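Local coordinates for protein putative N-acetylmuramoyl-L-alanine amidase (Neisseria meningitidis MC58, PDB 3CZX) that probably hydrolyses, as a zinc-dependent amidase, the bond between N-acetylmuramoyl groups and L-amino acids in cell-wall glycopeptides, at residues A38-R42 against N43-L47; K97-R100 against W101-L105; A156-K159 against T160-G164. All coordinates share one frame; numbering follows the deposited sequence.

Interaction 1 (A38-R42 against N43-L47); sequences ASILR and NDYGL
The carbonyl oxygen Leu41 O takes two backbone donors from the following turn: Leu47 N at 3.2 Å, in a straight bond (166°) that arrives from above the carbonyl plane, and Tyr45 N at 3.4 Å, which is only weak. One residue on, Arg42 O accepts Gly46 N at 2.9 Å. Gly46 is the first residue to leave helical geometry, with a positive phi of 62° that suits a residue without a side chain, and the chain thereby turns off helix 26-45 toward strand 49-51. This is a helix C-cap of the alpha-L kind, its glycine in left-handed phi/psi, in the crossover joining the parallel neighbours 6-10 and 49-51. Earlier in the turn the bonding is regular, with Asn43 N 2.8 Å from Ser39 O and Asp44 N bonded to Ile40 O.

The reversal brings two leucines together at a slant, Leu41 CD2 lying 3.9 Å from Leu47 CD1, and both also touch Ile6 of strand 6-10, where branched apolar chains fit. Methyl CG2 of Ile40, anti to its own backbone N, runs beside Asp44 and ends 3.8 Å from Asp44 OD2, an oxygen that forms a salt bridge with Arg167 of helix 152-177. Tyr45 presents its ring edge to Ile40 O, which lies 3.6 Å from CD2 near the ring plane, while its hydroxyl bonds to Asp171. Ile40 packs on Arg167 and Ala170, and the Tyr45 ring on Ala174, of the same helix. Arg42 extends its chain the other way, past Leu47 O, and NH2 bonds to Val49 O.

Interaction 2 (K97-R100 against W101-L105); sequences KNKR and WCQVL
Two torsions bring the guanidinium of Arg100 over Val104: chi1 of 167° sets CG opposite the backbone nitrogen, and a bend at chi2 (58°) turns the chain along the helix toward its C-terminal end. Val104 CG2 then sits over one face of the planar group, offset toward its rim, 3.5 Å from Arg100 NE. The same methyl lies 3.3 Å from Arg100 O, the carbonyl that accepts Val104 N. A compact branched residue suits this place one turn on, since it offers a methyl to the flat cation.

At the guanidinium edge, in its plane, water 2 accepts from Arg100 NH1 and donates to Gln103 OE1, 2.7 Å away. Gln103 NE2 in turn bonds to Glu120 O, so partners at both ends fix which way the amide is turned. Its NE2 also lies 3.7 Å from Lys99 CG, for the two chains run side by side in the same direction; the lysine amine goes on to a salt bridge with Glu120.

These residues form the first turns of helix 99-113, the crossover between strands 91-94 and 123-125. Asn98 holds the N-cap position without a side-chain capping bond, but its backbone oxygen Asn98 O receives Cys102 N at 2.9 Å. Water 1 bridges the first turn, accepting from Trp101 N and donating to Lys97 O, each at 2.9 Å. The Trp101 side chain packs inward on Ile142 and Val73.

Arg100 NH2 also forms a salt bridge to Glu176, consistent with a cation whose position and rotation are fixed by a methyl on one face and by the water and carboxylate at its rim.

Interaction 3 (A156-K159 against T160-G164); sequences ALFK and TTKWG
Thr160 N bonds to Ala156 O at 3.1 Å as in a regular helix, but Thr161 N is divided between Leu157 O, a weak bond, and Phe158 O, the better one at 3.2 Å (147°). The latter spans only three residues, and its donor stands well above the carbonyl plane. At Thr161 phi swings to -133°, and the nitrogens of Trp163 and Gly164 lack bonds to the preceding turn, so helix 152-177 is kinked here.

Among the hydroxyls, Thr160 OG1 sits between its own backbone nitrogen and carbonyl carbon (chi1 66°), which turns it back to 3.0 Å from Leu157 O, a bond that stays tentative, since the single hydroxyl proton could go elsewhere. The methyl CG2 of Thr160 lies 3.3 Å from Ala156 O, which OG1 approaches equally closely. A small beta-branched residue, able to turn its hydroxyl to the preceding turn, suits such a bend.

Apolar packing rests on Phe158 and Lys162, whose side chains meet at an angle. Lys162 CB lies over a face of the ring, and its CG comes 3.8 Å from Phe158 CZ. The ring also stacks with Phe147 and packs against Leu29 and Met33 of helix 26-45, so the amidase fold's long C-terminal helix meets the helix that begins with zinc ligand Glu26.

Water 3 donates to Lys159 O at 2.8 Å and accepts from Lys162 NZ, an amine salt-bridged to Asp32 of its own chain and to Asp32 of the second subunit. Lys159 NZ forms a salt bridge with Asp24 of its own chain and bonds to Ser23 of the second subunit.

How the interactions relate
From the N terminus, interaction 1 comes at the end of helix 26-45, interaction 2 at the start of helix 99-113 and interaction 3 in the first half of helix 152-177. Each closes only a turn or so of its own helix, and they follow in series without nesting or crossing. Helix 152-177 relates all three: its later turns meet both 38-47 and 97-105, while its early, kinked part lies against helix 26-45 and the second subunit. Interactions 1 and 3 approach to about 5 Å between nearest atoms, interactions 1 and 2 to about 8 Å, and none touch. Strands 6-10 and 142-145 receive side chains from interactions 1 and 2 respectively.

Interaction 1 (A38-R42 against N43-L47)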
# COMPACT_ATOMS: atom_id res chain seq x y z
N ALA A 38 3.45 6.88 -7.24
CA ALA A 38 2.74 8.12 -7.63
C ALA A 38 2.65 9.06 -6.44
O ALA A 38 2.95 10.27 -6.54
CB ALA A 38 1.36 7.79 -8.15
N SER A 39 2.25 8.51 -5.29
CA SER A 39 2.07 9.34 -4.10
C SER A 39 3.37 10.03 -3.65
O SER A 39 3.32 11.19 -3.24
CB SER A 39 1.48 8.53 -2.95
OG SER A 39 2.43 7.59 -2.49
N ILE A 40 4.50 9.35 -3.75
CA ILE A 40 5.80 9.88 -3.35
C ILE A 40 6.25 10.95 -4.35
O ILE A 40 6.79 12.01 -3.97
CB ILE A 40 6.86 8.77 -3.17
CG1 ILE A 40 6.46 7.86 -2.00
CG2 ILE A 40 8.25 9.37 -2.93
CD1 ILE A 40 7.33 6.63 -1.76
N LEU A 41 6.06 10.69 -5.64
CA LEU A 41 6.44 11.70 -6.63
C LEU A 41 5.64 12.99 -6.41
O LEU A 41 6.19 14.09 -6.49
CB LEU A 41 6.27 11.14 -8.05
CG LEU A 41 7.29 10.10 -8.52
CD1 LEU A 41 6.82 9.44 -9.77
CD2 LEU A 41 8.71 10.68 -8.72
N ARG A 42 4.36 12.84 -6.12
CA ARG A 42 3.50 14.01 -5.82
C ARG A 42 3.84 14.66 -4.47
O ARG A 42 4.12 15.88 -4.42
CB ARG A 42 2.04 13.60 -5.90
CG ARG A 42 1.61 13.25 -7.26
CD ARG A 42 0.29 12.49 -7.26
NE ARG A 42 -0.32 12.40 -8.56
CZ ARG A 42 -1.25 11.51 -8.92
NH1 ARG A 42 -1.72 10.59 -8.06
NH2 ARG A 42 -1.75 11.53 -10.14
N ASN A 43 3.88 13.88 -3.39
CA ASN A 43 4.16 14.43 -2.02
C ASN A 43 5.52 14.99 -1.79
O ASN A 43 5.66 16.11 -1.27
CB ASN A 43 3.97 13.37 -0.94
CG ASN A 43 2.57 12.83 -0.91
OD1 ASN A 43 1.66 13.45 -1.45
ND2 ASN A 43 2.39 11.68 -0.26
N ASP A 44 6.55 14.20 -2.08
CA ASP A 44 7.90 14.60 -1.73
C ASP A 44 8.49 15.57 -2.73
O ASP A 44 9.38 16.37 -2.38
CB ASP A 44 8.84 13.38 -1.61
CG ASP A 44 8.53 12.52 -0.43
OD1 ASP A 44 7.45 12.68 0.19
OD2 ASP A 44 9.40 11.68 -0.11
N TYR A 45 8.03 15.50 -3.98
CA TYR A 45 8.64 16.27 -5.05
C TYR A 45 7.75 17.26 -5.79
O TYR A 45 8.27 18.04 -6.59
CB TYR A 45 9.27 15.32 -6.09
CG TYR A 45 10.35 14.42 -5.50
CD1 TYR A 45 11.67 14.82 -5.47
CD2 TYR A 45 10.03 13.13 -5.02
CE1 TYR A 45 12.66 14.01 -4.95
CE2 TYR A 45 11.03 12.28 -4.51
CZ TYR A 45 12.35 12.74 -4.47
OH TYR A 45 13.40 11.97 -4.00
N GLY A 46 6.45 17.24 -5.55
CA GLY A 46 5.51 18.11 -6.26
C GLY A 46 5.44 17.93 -7.77
O GLY A 46 5.06 18.85 -8.52
N LEU A 47 5.77 16.72 -8.24
CA LEU A 47 5.81 16.43 -9.66
C LEU A 47 4.42 16.09 -10.22
O LEU A 47 3.51 15.68 -9.48
CB LEU A 47 6.80 15.26 -9.92
CG LEU A 47 8.25 15.66 -9.65
CD1 LEU A 47 9.21 14.45 -9.64
CD2 LEU A 47 8.75 16.70 -10.66

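Interaction 2 (K97-R100 against W101-L105)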
# COMPACT_ATOMS: atom_id res chain seq x y z
N LYS A 97 14.81 3.77 -27.26
CA LYS A 97 14.73 5.14 -26.76
C LYS A 97 14.74 5.20 -25.22
O LYS A 97 15.33 6.09 -24.60
CB LYS A 97 13.44 5.82 -27.28
CG LYS A 97 13.22 7.22 -26.73
CD LYS A 97 12.01 7.94 -27.30
CE LYS A 97 11.70 9.18 -26.45
NZ LYS A 97 10.57 10.02 -26.91
N ASN A 98 14.03 4.25 -24.62
CA ASN A 98 13.83 4.19 -23.18
C ASN A 98 14.86 3.31 -22.43
O ASN A 98 14.68 3.03 -21.25
CB ASN A 98 12.42 3.64 -22.94
CG ASN A 98 11.34 4.65 -23.29
OD1 ASN A 98 10.40 4.37 -24.03
ND2 ASN A 98 11.43 5.80 -22.70
N LYS A 99 15.94 2.89 -23.08
CA LYS A 99 16.92 2.01 -22.40
C LYS A 99 17.48 2.64 -21.11
O LYS A 99 17.51 1.99 -20.07
CB LYS A 99 18.06 1.64 -23.36
CG LYS A 99 19.20 0.88 -22.72
CD LYS A 99 20.39 0.83 -23.68
CE LYS A 99 20.20 -0.14 -24.74
NZ LYS A 99 21.57 -0.33 -25.35
N ARG A 100 17.89 3.89 -21.18
CA ARG A 100 18.41 4.56 -20.01
C ARG A 100 17.36 4.58 -18.91
O ARG A 100 17.68 4.24 -17.79
CB ARG A 100 18.87 5.96 -20.37
CG ARG A 100 19.15 6.88 -19.23
CD ARG A 100 20.16 6.41 -18.29
NE ARG A 100 20.39 7.47 -17.30
CZ ARG A 100 21.24 7.37 -16.28
NH1 ARG A 100 21.94 6.24 -16.10
NH2 ARG A 100 21.39 8.38 -15.43
N TRP A 101 16.11 4.93 -19.22
CA TRP A 101 15.09 4.94 -18.18
C TRP A 101 14.90 3.56 -17.57
O TRP A 101 14.78 3.44 -16.35
CB TRP A 101 13.75 5.41 -18.72
CG TRP A 101 13.54 6.83 -18.64
CD1 TRP A 101 13.40 7.69 -19.67
CD2 TRP A 101 13.40 7.61 -17.44
NE1 TRP A 101 13.16 8.96 -19.21
CE2 TRP A 101 13.16 8.94 -17.83
CE3 TRP A 101 13.41 7.31 -16.07
CZ2 TRP A 101 12.98 9.97 -16.90
CZ3 TRP A 101 13.23 8.35 -15.14
CH2 TRP A 101 13.01 9.65 -15.57
N CYS A 102 14.88 2.52 -18.41
CA CYS A 102 14.76 1.12 -17.91
C CYS A 102 15.88 0.78 -16.95
O CYS A 102 15.65 0.08 -15.94
CB CYS A 102 14.76 0.14 -19.10
SG CYS A 102 13.25 0.23 -20.08
N GLN A 103 17.07 1.28 -17.26
CA GLN A 103 18.27 0.99 -16.46
C GLN A 103 18.24 1.77 -15.14
O GLN A 103 18.60 1.24 -14.08
CB GLN A 103 19.54 1.27 -17.27
CG GLN A 103 19.73 0.24 -18.37
CD GLN A 103 20.84 0.53 -19.34
OE1 GLN A 103 21.27 1.70 -19.52
NE2 GLN A 103 21.29 -0.53 -20.01
N VAL A 104 17.77 3.02 -15.18
CA VAL A 104 17.59 3.84 -13.96
C VAL A 104 16.61 3.14 -13.01
O VAL A 104 16.89 2.99 -11.81
CB VAL A 104 17.06 5.25 -14.31
CG1 VAL A 104 16.61 6.01 -13.07
CG2 VAL A 104 18.12 6.04 -15.07
N LEU A 105 15.48 2.69 -13.55
CA LEU A 105 14.44 2.01 -12.74
C LEU A 105 15.00 0.72 -12.17
O LEU A 105 14.83 0.41 -11.00
CB LEU A 105 13.20 1.69 -13.56
CG LEU A 105 12.46 2.95 -14.07
CD1 LEU A 105 11.47 2.55 -15.16
CD2 LEU A 105 11.75 3.67 -12.91
O HOH W 1 15.82 6.38 -21.77
O HOH W 2 22.18 3.68 -17.98

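Interaction 3 (A156-K159 against T160-G164)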
# COMPACT_ATOMS: atom_id res chain seq x y z
N ALA A 156 8.36 -12.57 -0.93
CA ALA A 156 8.40 -12.24 0.52
C ALA A 156 9.19 -10.97 0.77
O ALA A 156 8.79 -10.16 1.61
CB ALA A 156 9.01 -13.40 1.33
N LEU A 157 10.32 -10.82 0.10
CA LEU A 157 11.15 -9.60 0.27
C LEU A 157 10.38 -8.39 -0.16
O LEU A 157 10.40 -7.37 0.54
CB LEU A 157 12.46 -9.73 -0.52
CG LEU A 157 13.43 -8.58 -0.19
CD1 LEU A 157 13.91 -8.69 1.24
CD2 LEU A 157 14.60 -8.71 -1.14
N PHE A 158 9.69 -8.49 -1.30
CA PHE A 158 8.89 -7.39 -1.82
C PHE A 158 7.83 -7.02 -0.78
O PHE A 158 7.66 -5.87 -0.48
CB PHE A 158 8.20 -7.67 -3.13
CG PHE A 158 7.33 -6.54 -3.62
CD1 PHE A 158 7.88 -5.40 -4.16
CD2 PHE A 158 5.95 -6.57 -3.45
CE1 PHE A 158 7.07 -4.33 -4.58
CE2 PHE A 158 5.17 -5.50 -3.87
CZ PHE A 158 5.75 -4.38 -4.43
N LYS A 159 7.10 -8.02 -0.30
CA LYS A 159 6.00 -7.74 0.63
C LYS A 159 6.46 -7.04 1.91
O LYS A 159 5.72 -6.22 2.44
CB LYS A 159 5.23 -9.04 0.95
CG LYS A 159 4.45 -9.60 -0.20
CD LYS A 159 3.97 -11.04 -0.03
CE LYS A 159 2.89 -11.19 0.95
NZ LYS A 159 2.38 -12.62 0.98
N THR A 160 7.63 -7.39 2.43
CA THR A 160 8.19 -6.79 3.66
C THR A 160 8.89 -5.46 3.46
O THR A 160 9.12 -4.78 4.44
CB THR A 160 9.18 -7.73 4.35
OG1 THR A 160 10.33 -7.92 3.51
CG2 THR A 160 8.50 -9.07 4.68
N THR A 161 9.20 -5.09 2.21
CA THR A 161 9.97 -3.86 1.90
C THR A 161 9.32 -3.04 0.77
O THR A 161 9.95 -2.20 0.18
CB THR A 161 11.42 -4.18 1.55
OG1 THR A 161 11.89 -5.18 2.46
CG2 THR A 161 12.33 -2.95 1.69
N LYS A 162 8.04 -3.26 0.56
CA LYS A 162 7.26 -2.63 -0.51
C LYS A 162 7.41 -1.11 -0.53
O LYS A 162 7.71 -0.51 -1.58
CB LYS A 162 5.79 -3.01 -0.26
CG LYS A 162 4.82 -2.47 -1.23
CD LYS A 162 3.53 -3.21 -1.10
CE LYS A 162 2.77 -2.76 0.12
NZ LYS A 162 1.60 -3.62 0.27
N TRP A 163 7.23 -0.48 0.61
CA TRP A 163 7.22 0.98 0.63
C TRP A 163 8.61 1.52 0.37
O TRP A 163 8.77 2.55 -0.30
CB TRP A 163 6.61 1.53 1.96
CG TRP A 163 5.18 1.23 2.07
CD1 TRP A 163 4.61 0.06 2.47
CD2 TRP A 163 4.09 2.10 1.75
NE1 TRP A 163 3.25 0.13 2.39
CE2 TRP A 163 2.90 1.38 1.95
CE3 TRP A 163 4.01 3.42 1.29
CZ2 TRP A 163 1.65 1.93 1.73
CZ3 TRP A 163 2.76 3.96 1.06
CH2 TRP A 163 1.60 3.22 1.28
N GLY A 164 9.62 0.82 0.86
CA GLY A 164 11.00 1.20 0.63
C GLY A 164 11.45 1.02 -0.81
O GLY A 164 12.21 1.85 -1.36
O HOH W 3 3.12 -5.73 1.53